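Local coordinates for protein L-lysine 6-monooxygenase involved in desferrioxamine biosynthesis (Erwinia amylovora CFBP1430, PDB 5O8P) that probably catalyses the NADPH- and FAD-dependent N-hydroxylation of cadaverine, a step in the biosynthesis of the siderophore desferrioxamine, at residues Ile8-Ile14 against Trp150-Val156; Leu212-Asp216 against Lys289-Gly293; Phe231-Glu235 against Lys268-Ile274; Ile249-His253 against Val367-Tyr371. All coordinates share one frame; numbering follows the deposited sequence.

Contact 1 of 4, residues Ile8-Ile14 against Trp150-Val156; sequences IYDFIGI and WLAHRLV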
# COMPACT_ATOMS: atom_id res chain seq x y z
N ILE B 8 47.64 -9.50 -25.91
CA ILE B 8 47.49 -8.87 -24.59
C ILE B 8 46.12 -8.18 -24.47
O ILE B 8 45.71 -7.47 -25.36
CB ILE B 8 48.65 -7.89 -24.26
CG1 ILE B 8 48.68 -7.60 -22.76
CG2 ILE B 8 48.56 -6.56 -25.04
CD1 ILE B 8 49.94 -6.89 -22.28
N TYR B 9 45.42 -8.41 -23.37
CA TYR B 9 44.08 -7.83 -23.17
C TYR B 9 44.20 -6.47 -22.48
O TYR B 9 45.16 -6.21 -21.73
CB TYR B 9 43.20 -8.79 -22.36
CG TYR B 9 42.71 -9.99 -23.16
CD1 TYR B 9 41.56 -9.90 -23.94
CD2 TYR B 9 43.41 -11.20 -23.13
CE1 TYR B 9 41.10 -10.99 -24.67
CE2 TYR B 9 42.97 -12.30 -23.86
CZ TYR B 9 41.82 -12.19 -24.63
OH TYR B 9 41.36 -13.26 -25.34
N ASP B 10 43.21 -5.61 -22.72
CA ASP B 10 43.16 -4.29 -22.06
C ASP B 10 42.84 -4.48 -20.59
O ASP B 10 43.41 -3.79 -19.73
CB ASP B 10 42.13 -3.36 -22.72
CG ASP B 10 42.58 -2.87 -24.09
OD1 ASP B 10 43.71 -2.34 -24.22
OD2 ASP B 10 41.79 -3.00 -25.06
N PHE B 11 41.92 -5.40 -20.33
CA PHE B 11 41.68 -5.89 -18.99
C PHE B 11 41.16 -7.33 -19.02
O PHE B 11 40.56 -7.76 -20.02
CB PHE B 11 40.68 -4.99 -18.26
CG PHE B 11 39.25 -5.16 -18.70
CD1 PHE B 11 38.79 -4.52 -19.83
CD2 PHE B 11 38.39 -5.98 -18.00
CE1 PHE B 11 37.46 -4.68 -20.25
CE2 PHE B 11 37.08 -6.16 -18.41
CZ PHE B 11 36.61 -5.50 -19.53
N ILE B 12 41.39 -8.05 -17.92
CA ILE B 12 40.77 -9.36 -17.69
C ILE B 12 39.96 -9.28 -16.42
O ILE B 12 40.47 -8.86 -15.38
CB ILE B 12 41.81 -10.49 -17.52
CG1 ILE B 12 42.58 -10.73 -18.80
CG2 ILE B 12 41.14 -11.80 -17.11
CD1 ILE B 12 43.85 -11.51 -18.57
N GLY B 13 38.70 -9.71 -16.50
CA GLY B 13 37.86 -9.84 -15.31
C GLY B 13 37.97 -11.27 -14.83
O GLY B 13 37.82 -12.20 -15.62
N ILE B 14 38.26 -11.45 -13.55
CA ILE B 14 38.33 -12.79 -12.95
C ILE B 14 37.14 -12.95 -12.01
O ILE B 14 37.07 -12.29 -11.00
CB ILE B 14 39.63 -12.97 -12.16
CG1 ILE B 14 40.83 -12.80 -13.08
CG2 ILE B 14 39.65 -14.32 -11.45
CD1 ILE B 14 42.16 -12.77 -12.35
N TRP B 150 46.97 -15.99 -19.73
CA TRP B 150 46.31 -14.84 -20.29
C TRP B 150 47.14 -13.64 -19.89
O TRP B 150 47.58 -13.53 -18.74
CB TRP B 150 44.91 -14.72 -19.73
CG TRP B 150 44.08 -15.96 -19.87
CD1 TRP B 150 44.15 -17.08 -19.10
CD2 TRP B 150 43.06 -16.19 -20.83
NE1 TRP B 150 43.23 -18.00 -19.52
CE2 TRP B 150 42.54 -17.48 -20.59
CE3 TRP B 150 42.53 -15.44 -21.87
CZ2 TRP B 150 41.52 -18.04 -21.36
CZ3 TRP B 150 41.51 -15.98 -22.63
CH2 TRP B 150 41.01 -17.27 -22.38
N LEU B 151 47.40 -12.76 -20.85
CA LEU B 151 48.16 -11.55 -20.60
C LEU B 151 47.21 -10.38 -20.56
O LEU B 151 46.21 -10.37 -21.28
CB LEU B 151 49.20 -11.37 -21.69
CG LEU B 151 50.29 -12.44 -21.64
CD1 LEU B 151 51.04 -12.60 -22.96
CD2 LEU B 151 51.24 -12.14 -20.49
N ALA B 152 47.52 -9.40 -19.71
CA ALA B 152 46.64 -8.23 -19.55
C ALA B 152 47.28 -7.08 -18.80
O ALA B 152 48.03 -7.27 -17.83
CB ALA B 152 45.36 -8.63 -18.83
N HIS B 153 46.94 -5.87 -19.24
CA HIS B 153 47.43 -4.65 -18.62
C HIS B 153 46.76 -4.39 -17.28
O HIS B 153 47.40 -3.88 -16.34
CB HIS B 153 47.23 -3.46 -19.56
CG HIS B 153 48.10 -3.50 -20.78
ND1 HIS B 153 49.43 -3.14 -20.74
CD2 HIS B 153 47.84 -3.86 -22.06
CE1 HIS B 153 49.95 -3.27 -21.95
NE2 HIS B 153 49.00 -3.71 -22.76
N ARG B 154 45.48 -4.74 -17.21
CA ARG B 154 44.66 -4.51 -16.04
C ARG B 154 43.83 -5.73 -15.65
O ARG B 154 43.35 -6.48 -16.51
CB ARG B 154 43.72 -3.35 -16.33
CG ARG B 154 44.42 -2.01 -16.55
CD ARG B 154 43.47 -0.99 -17.11
NE ARG B 154 43.55 -1.06 -18.57
CZ ARG B 154 44.26 -0.24 -19.34
NH1 ARG B 154 44.97 0.76 -18.81
NH2 ARG B 154 44.25 -0.43 -20.66
N LEU B 155 43.64 -5.91 -14.35
CA LEU B 155 42.75 -6.94 -13.81
C LEU B 155 41.59 -6.31 -13.05
O LEU B 155 41.75 -5.27 -12.42
CB LEU B 155 43.53 -7.83 -12.85
CG LEU B 155 44.78 -8.50 -13.38
CD1 LEU B 155 45.54 -9.14 -12.24
CD2 LEU B 155 44.38 -9.52 -14.43
N VAL B 156 40.43 -6.96 -13.09
CA VAL B 156 39.31 -6.55 -12.25
C VAL B 156 38.78 -7.81 -11.57
O VAL B 156 38.24 -8.72 -12.23
CB VAL B 156 38.26 -5.69 -13.02
CG1 VAL B 156 38.32 -5.92 -14.51
CG2 VAL B 156 36.83 -5.90 -12.52
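I8-I14 and W150-V156 pair in the sheet of the FAD-binding domain, where the first strand of the chain runs parallel to strands 147-152 and 155-157 and the ladder is interrupted around D10, H153 and R154. Ahead of the break, Y9 N donates to L151 O at 3.0 Å and Y9 O accepts from H153 N. Beyond it the ladder resumes, with I12 N bonded to R154 O (2.9 Å), V156 N to I12 O and I14 N to V156 O. A side chain bridges the gap: R154 NE reaches D10 O at 3.0 Å along a bent path (136°), the arginine chain being bent at its third torsion (chi3 -91°). The D10 carboxylate lies beside the guanidinium beyond salt-bridge distance, and its OD2 is taken by N34 N. Around the ladder, I8 CD1 sits over one face of the H153 imidazole, a CH-pi contact 3.6 Å from the ring centroid. On the sheet face carrying Y9, I12, A152 and L155, the I12 side chain crosses W150 at about a right angle, its CD1 3.6 Å from W150 CB and also against A152 CB. Y9 CE2 meets the edge of the indole at W150 CE3 (3.7 Å). F11 CD2 abuts V156 CG1, and the side chain of I14 lies close to the FAD. G13 bonds to V36 and L38 of strand 35-38, the next parallel strand, while L151 and L155 touch strand 134-141, and F11, R154 and V156 pack against helix 399-410.

Contact 2 of 4, residues Leu212-Asp216 against Lys289-Gly293; sequences LTDID and KQLDG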
# COMPACT_ATOMS: atom_id res chain seq x y z
N LEU B 212 8.14 -21.78 8.33
CA LEU B 212 6.92 -21.44 9.09
C LEU B 212 5.65 -21.77 8.31
O LEU B 212 4.66 -22.20 8.89
CB LEU B 212 6.91 -19.96 9.49
CG LEU B 212 5.74 -19.47 10.36
CD1 LEU B 212 5.62 -20.27 11.64
CD2 LEU B 212 5.91 -17.99 10.69
N THR B 213 5.70 -21.58 7.00
CA THR B 213 4.62 -21.95 6.10
C THR B 213 4.17 -23.40 6.28
O THR B 213 2.98 -23.67 6.27
CB THR B 213 5.04 -21.70 4.64
OG1 THR B 213 5.24 -20.29 4.45
CG2 THR B 213 4.01 -22.20 3.64
N ASP B 214 5.10 -24.32 6.49
CA ASP B 214 4.78 -25.74 6.62
C ASP B 214 4.89 -26.27 8.06
O ASP B 214 4.99 -27.49 8.27
CB ASP B 214 5.69 -26.57 5.70
CG ASP B 214 5.61 -26.12 4.25
OD1 ASP B 214 4.54 -25.67 3.78
OD2 ASP B 214 6.65 -26.24 3.56
N ILE B 215 4.83 -25.40 9.06
CA ILE B 215 4.96 -25.85 10.45
C ILE B 215 3.78 -26.73 10.85
O ILE B 215 3.96 -27.69 11.56
CB ILE B 215 5.18 -24.67 11.43
CG1 ILE B 215 5.72 -25.17 12.77
CG2 ILE B 215 3.91 -23.85 11.65
CD1 ILE B 215 6.11 -24.04 13.71
N ASP B 216 2.58 -26.39 10.38
CA ASP B 216 1.36 -27.23 10.46
C ASP B 216 1.47 -28.62 9.84
O ASP B 216 0.87 -29.57 10.30
CB ASP B 216 0.28 -26.60 9.56
CG ASP B 216 -0.52 -25.54 10.24
OD1 ASP B 216 -0.39 -25.33 11.47
OD2 ASP B 216 -1.35 -24.94 9.53
N LYS B 289 -1.18 -18.78 12.21
CA LYS B 289 -0.93 -20.15 12.64
C LYS B 289 -1.38 -20.33 14.08
O LYS B 289 -1.97 -21.36 14.40
CB LYS B 289 0.55 -20.52 12.53
CG LYS B 289 1.13 -20.52 11.13
CD LYS B 289 0.80 -21.78 10.39
CE LYS B 289 1.09 -21.68 8.91
NZ LYS B 289 0.62 -22.92 8.23
N GLN B 290 -1.15 -19.33 14.93
CA GLN B 290 -1.48 -19.42 16.35
C GLN B 290 -3.00 -19.58 16.61
O GLN B 290 -3.41 -20.02 17.68
CB GLN B 290 -0.89 -18.20 17.09
CG GLN B 290 -0.86 -18.27 18.62
CD GLN B 290 -2.19 -17.91 19.27
OE1 GLN B 290 -3.05 -17.25 18.68
NE2 GLN B 290 -2.38 -18.37 20.50
N LEU B 291 -3.83 -19.28 15.62
CA LEU B 291 -5.27 -19.49 15.77
C LEU B 291 -5.70 -20.95 15.98
O LEU B 291 -6.79 -21.16 16.45
CB LEU B 291 -6.02 -18.92 14.57
CG LEU B 291 -5.84 -17.45 14.22
CD1 LEU B 291 -6.80 -17.06 13.12
CD2 LEU B 291 -6.03 -16.58 15.44
N ASP B 292 -4.87 -21.92 15.60
CA ASP B 292 -5.20 -23.36 15.81
C ASP B 292 -4.68 -23.95 17.11
O ASP B 292 -5.14 -25.01 17.53
CB ASP B 292 -4.68 -24.22 14.65
CG ASP B 292 -5.31 -23.86 13.31
OD1 ASP B 292 -6.43 -23.29 13.33
OD2 ASP B 292 -4.69 -24.15 12.25
N GLY B 293 -3.71 -23.29 17.72
CA GLY B 293 -3.16 -23.73 19.00
C GLY B 293 -1.97 -22.88 19.33
O GLY B 293 -1.56 -22.06 18.52
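K289 carries almost the whole contact, reaching from near the end of helix 276-290 to the last turn of helix 202-213. Its tight part is the aliphatic shaft: K289 CD rests 3.9 Å from I215 CG2, and K289 CE passes 3.6 Å from L212 O. A bend at the second torsion (chi2 -80°) swings the extended remainder of the chain across the L212-D216 turn, bringing the ammonium to a backbone carbonyl and a carboxylate together. K289 NZ donates to T213 O at 3.2 Å, approaching from above the carbonyl plane, and forms a salt bridge with D216 OD2 (3.1 Å) whose hydrogen bond is weak. The looser side is polar and more exposed. There D216 OD2 lies 4.4 Å from D292 OD2, and E53 of the second subunit adds negative charge beside D216. K289, which also forms a salt bridge with that E53, and K101 of the second subunit, bound to D292, probably offset these like charges. On the interior side, L212 packs on L285, L286 and L222. The lysine thus joins helix 276-290 to the last carbonyls of helix 202-213, the helix that connects strands 194-198 and 221-225 of the parallel, Rossmann-like sheet.

Contact 3 of 4, residues Phe231-Glu235 against Lys268-Ile274; sequences FYPLE and KNLYKGI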
# COMPACT_ATOMS: atom_id res chain seq x y z
N PHE B 231 15.08 -7.81 15.34
CA PHE B 231 14.96 -8.26 13.95
C PHE B 231 14.78 -7.01 13.10
O PHE B 231 13.67 -6.72 12.63
CB PHE B 231 13.80 -9.26 13.79
CG PHE B 231 13.96 -10.49 14.63
CD1 PHE B 231 14.69 -11.57 14.18
CD2 PHE B 231 13.40 -10.54 15.90
CE1 PHE B 231 14.86 -12.70 14.97
CE2 PHE B 231 13.56 -11.67 16.69
CZ PHE B 231 14.29 -12.75 16.23
N TYR B 232 15.87 -6.26 12.95
CA TYR B 232 15.78 -4.91 12.37
C TYR B 232 15.46 -4.97 10.89
O TYR B 232 15.95 -5.84 10.18
CB TYR B 232 17.02 -4.02 12.66
CG TYR B 232 18.39 -4.63 12.42
CD1 TYR B 232 18.81 -5.00 11.14
CD2 TYR B 232 19.30 -4.79 13.48
CE1 TYR B 232 20.07 -5.54 10.90
CE2 TYR B 232 20.57 -5.33 13.26
CZ TYR B 232 20.95 -5.71 11.97
OH TYR B 232 22.20 -6.25 11.73
N PRO B 233 14.59 -4.06 10.42
CA PRO B 233 14.36 -3.97 8.99
C PRO B 233 15.49 -3.24 8.27
O PRO B 233 16.22 -2.46 8.87
CB PRO B 233 13.06 -3.17 8.89
CG PRO B 233 13.10 -2.29 10.08
CD PRO B 233 13.79 -3.07 11.16
N LEU B 234 15.59 -3.51 6.97
CA LEU B 234 16.46 -2.79 6.07
C LEU B 234 15.84 -1.42 5.92
O LEU B 234 14.65 -1.33 5.61
CB LEU B 234 16.48 -3.49 4.72
CG LEU B 234 17.40 -2.89 3.66
CD1 LEU B 234 18.82 -3.29 3.96
CD2 LEU B 234 16.98 -3.34 2.26
N GLU B 235 16.62 -0.35 6.16
CA GLU B 235 16.10 1.02 6.04
C GLU B 235 15.91 1.45 4.57
O GLU B 235 16.88 1.59 3.83
CB GLU B 235 16.98 2.00 6.80
CG GLU B 235 16.28 3.33 7.15
CD GLU B 235 16.99 4.09 8.28
OE1 GLU B 235 17.27 3.48 9.33
OE2 GLU B 235 17.31 5.30 8.10
N LYS B 268 24.38 -1.52 9.95
CA LYS B 268 23.87 -2.79 9.45
C LYS B 268 22.38 -2.73 9.03
O LYS B 268 21.97 -3.51 8.18
CB LYS B 268 24.12 -3.91 10.48
CG LYS B 268 25.60 -4.15 10.70
CD LYS B 268 25.83 -5.20 11.77
CE LYS B 268 27.28 -5.64 11.83
NZ LYS B 268 27.40 -6.99 12.45
N ASN B 269 21.59 -1.81 9.60
CA ASN B 269 20.23 -1.55 9.07
C ASN B 269 20.21 -1.06 7.60
O ASN B 269 19.21 -1.24 6.91
CB ASN B 269 19.30 -0.71 9.99
CG ASN B 269 19.95 0.52 10.58
OD1 ASN B 269 21.08 0.88 10.24
ND2 ASN B 269 19.24 1.17 11.48
N LEU B 270 21.31 -0.46 7.14
CA LEU B 270 21.40 0.06 5.77
C LEU B 270 21.68 -1.01 4.69
O LEU B 270 21.38 -0.78 3.52
CB LEU B 270 22.44 1.19 5.68
CG LEU B 270 22.30 2.46 6.55
CD1 LEU B 270 23.17 3.58 6.00
CD2 LEU B 270 20.85 2.90 6.71
N TYR B 271 22.26 -2.15 5.08
CA TYR B 271 22.57 -3.24 4.11
C TYR B 271 22.27 -4.69 4.56
O TYR B 271 21.89 -5.51 3.73
CB TYR B 271 24.00 -3.11 3.54
CG TYR B 271 25.16 -3.37 4.50
CD1 TYR B 271 25.38 -2.54 5.61
CD2 TYR B 271 26.10 -4.39 4.25
CE1 TYR B 271 26.44 -2.76 6.47
CE2 TYR B 271 27.18 -4.61 5.11
CZ TYR B 271 27.35 -3.78 6.21
OH TYR B 271 28.40 -3.97 7.08
N LYS B 272 22.43 -4.99 5.86
CA LYS B 272 22.22 -6.35 6.40
C LYS B 272 20.83 -6.57 7.04
O LYS B 272 20.62 -7.50 7.79
CB LYS B 272 23.38 -6.68 7.37
CG LYS B 272 24.68 -7.07 6.69
CD LYS B 272 25.93 -6.80 7.54
CE LYS B 272 25.89 -7.36 8.97
NZ LYS B 272 25.75 -8.84 9.09
N GLY B 273 19.85 -5.72 6.72
CA GLY B 273 18.50 -5.82 7.30
C GLY B 273 17.57 -6.78 6.58
O GLY B 273 17.87 -7.24 5.48
N ILE B 274 16.42 -7.03 7.20
CA ILE B 274 15.34 -7.80 6.59
C ILE B 274 14.35 -6.85 5.91
O ILE B 274 14.10 -5.76 6.41
CB ILE B 274 14.57 -8.62 7.64
CG1 ILE B 274 15.52 -9.49 8.47
CG2 ILE B 274 13.54 -9.50 6.97
CD1 ILE B 274 14.91 -9.99 9.76
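Y232 and L234 bracket I274 in a short backbone bridge between two loops. I274 N donates to Y232 O at 3.2 Å, practically straight (178°) and in the carbonyl plane, and L234 N returns a bond to I274 O at 2.8 Å. One residue on, E235 N binds N269 O (2.8 Å), so the loop is held at both ends of 269-274. Between these bonds G273 CA lies 3.7 Å from L234 N. The side chains fit round this frame. Y232 CG lies between the backbone N and the carbonyl carbon (chi1 47°), which stands the ring against the turn with its edge to G273 CA and K272 O, while Y232 OH lies 3.3 Å from K268 CB. L234 lays CD1 over the turn, 3.6 Å from L270 O and close to Y271 CA. E235 runs alongside N269 with carboxylate and amide planes nearly perpendicular. Its OE2 is bound by T240 OG1 and by R230 of the third subunit. The 268-272 turn is braced by K272 N donating to K268 O (2.8 Å), and Y271 OH is fixed on N264 O. Y232, Y271 and K272 all belong to the NADP(+) site, which is empty of nucleotide in this chain, so the bridge sets residues of both loops beside one another at that pocket. Further out, I274 packs on helix 202-213 through Q202 and A205, P233 and I274 meet I279 of helix 276-290, and the F231 ring contacts W224 near the end of strand 221-225.

Contact 4 of 4, residues Ile249-His253 against Val367-Tyr371; sequences IDYFH and VQRNY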
# COMPACT_ATOMS: atom_id res chain seq x y z
N ILE B 249 29.50 8.18 -1.04
CA ILE B 249 30.66 7.30 -1.12
C ILE B 249 31.94 8.11 -1.01
O ILE B 249 32.86 7.72 -0.29
CB ILE B 249 30.63 6.41 -2.38
CG1 ILE B 249 29.42 5.49 -2.34
CG2 ILE B 249 31.87 5.54 -2.43
CD1 ILE B 249 29.02 4.95 -3.71
N ASP B 250 31.98 9.27 -1.68
CA ASP B 250 33.12 10.19 -1.56
C ASP B 250 33.30 10.60 -0.11
O ASP B 250 34.42 10.62 0.41
CB ASP B 250 32.91 11.46 -2.41
CG ASP B 250 32.78 11.17 -3.90
OD1 ASP B 250 33.34 10.16 -4.39
OD2 ASP B 250 32.11 11.96 -4.61
N TYR B 251 32.19 10.93 0.54
CA TYR B 251 32.19 11.34 1.95
C TYR B 251 32.75 10.22 2.81
O TYR B 251 33.68 10.45 3.59
CB TYR B 251 30.78 11.76 2.39
CG TYR B 251 30.54 11.77 3.89
CD1 TYR B 251 31.03 12.80 4.68
CD2 TYR B 251 29.79 10.75 4.51
CE1 TYR B 251 30.82 12.82 6.05
CE2 TYR B 251 29.58 10.76 5.88
CZ TYR B 251 30.10 11.79 6.64
OH TYR B 251 29.89 11.83 8.00
N PHE B 252 32.20 9.01 2.64
CA PHE B 252 32.61 7.85 3.43
C PHE B 252 34.09 7.51 3.30
O PHE B 252 34.73 7.10 4.27
CB PHE B 252 31.76 6.63 3.07
CG PHE B 252 32.00 5.44 3.96
CD1 PHE B 252 31.32 5.29 5.17
CD2 PHE B 252 32.98 4.52 3.63
CE1 PHE B 252 31.60 4.22 5.99
CE2 PHE B 252 33.26 3.44 4.46
CZ PHE B 252 32.57 3.30 5.64
N HIS B 253 34.63 7.70 2.09
CA HIS B 253 35.97 7.21 1.76
C HIS B 253 37.03 8.18 2.28
O HIS B 253 38.19 7.83 2.31
CB HIS B 253 36.09 7.04 0.22
CG HIS B 253 37.36 6.38 -0.22
ND1 HIS B 253 38.53 7.09 -0.46
CD2 HIS B 253 37.65 5.09 -0.49
CE1 HIS B 253 39.48 6.26 -0.84
NE2 HIS B 253 38.97 5.04 -0.87
N VAL B 367 41.94 0.03 -0.51
CA VAL B 367 41.30 0.33 -1.79
C VAL B 367 41.25 1.84 -2.02
O VAL B 367 40.91 2.59 -1.10
CB VAL B 367 39.86 -0.24 -1.89
CG1 VAL B 367 39.35 -0.15 -3.33
CG2 VAL B 367 39.80 -1.67 -1.39
N GLN B 368 41.57 2.27 -3.24
CA GLN B 368 41.53 3.70 -3.60
C GLN B 368 40.11 4.03 -4.07
O GLN B 368 39.28 3.13 -4.24
CB GLN B 368 42.52 4.01 -4.72
CG GLN B 368 43.92 3.47 -4.52
CD GLN B 368 44.62 4.02 -3.31
OE1 GLN B 368 45.15 5.14 -3.36
NE2 GLN B 368 44.67 3.23 -2.23
N ARG B 369 39.85 5.32 -4.30
CA ARG B 369 38.48 5.76 -4.60
C ARG B 369 38.01 5.22 -5.94
O ARG B 369 36.81 5.00 -6.11
CB ARG B 369 38.32 7.28 -4.51
CG ARG B 369 36.93 7.83 -4.86
CD ARG B 369 35.89 7.43 -3.84
NE ARG B 369 34.52 7.76 -4.23
CZ ARG B 369 33.74 7.05 -5.06
NH1 ARG B 369 34.18 5.93 -5.64
NH2 ARG B 369 32.50 7.46 -5.31
N ASN B 370 38.94 4.99 -6.87
CA ASN B 370 38.60 4.35 -8.16
C ASN B 370 38.54 2.81 -8.13
O ASN B 370 38.54 2.18 -9.18
CB ASN B 370 39.57 4.82 -9.28
CG ASN B 370 41.00 4.36 -9.07
OD1 ASN B 370 41.37 3.88 -8.01
ND2 ASN B 370 41.82 4.54 -10.09
N TYR B 371 38.47 2.23 -6.93
CA TYR B 371 38.33 0.78 -6.72
C TYR B 371 39.61 -0.02 -7.04
O TYR B 371 39.57 -1.26 -7.11
CB TYR B 371 37.09 0.22 -7.46
CG TYR B 371 35.82 0.97 -7.09
CD1 TYR B 371 35.09 0.60 -5.97
CD2 TYR B 371 35.39 2.07 -7.83
CE1 TYR B 371 33.95 1.28 -5.59
CE2 TYR B 371 34.24 2.78 -7.46
CZ TYR B 371 33.52 2.40 -6.33
OH TYR B 371 32.38 3.10 -5.96
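H253 and D250 of helix 246-253 meet V367 and R369, and the helix is thereby set against a type I beta turn spanning Q368-Y371. The charged part is a salt bridge. A single oxygen, D250 OD1, receives both R369 NE (2.7 Å) and, more weakly, R369 NH2 (3.0 Å), the carboxylate and guanidinium planes standing 45° apart. NE comes in nearly along the C-O axis, and D250 OD1 lies somewhat off the guanidinium plane. Two weak hydrogen bonds support the arginine further, from NH1 to Y371 OH and between NH2 and Y401 OH.

The other hydrogen bond across the contact joins the helix to the residue just before the turn: H253 NE2 donates to V367 O at 3.1 Å, with the acceptor in the imidazole plane. The histidine side chain extends across the gap because CG is anti to the backbone N (chi1 -173°). Beside it, Q368 O is hydrogen-bonded to H389 NE2.

Packing contacts lie alongside. R369 CB stands over the H253 ring, a CH-pi contact with its centroid 4.2 Å away. H389 completes the aromatic surroundings, meeting H253 edge-to-face and stacking on Y371. The guanidinium end of the arginine is met by I249, which crosses it at about a right angle and places I249 CG2 over the centre of one guanidinium face, 3.5 Å from R369 NH2.

In the fold
The four contacts spread over much of the chain. Contacts 1 and 2 lie on opposite sides of its centre, their own centres 55 Å apart. Contact 1 belongs to the FAD side, where the I14 side chain is about 4 Å from FAD. Contact 3 holds NADP(+)-binding residues, and its L234 side chain lies about 8 Å from FAD. Contact 4 is 23 Å, centre to centre, from both contact 1 and contact 3, with the Y371 side chain about 12 Å from the flavin nucleotide. Along the chain, contact 3 is nested within the loop closed by contact 2, while contact 4 crosses both. Contact 2 lies away from the nucleotide sites.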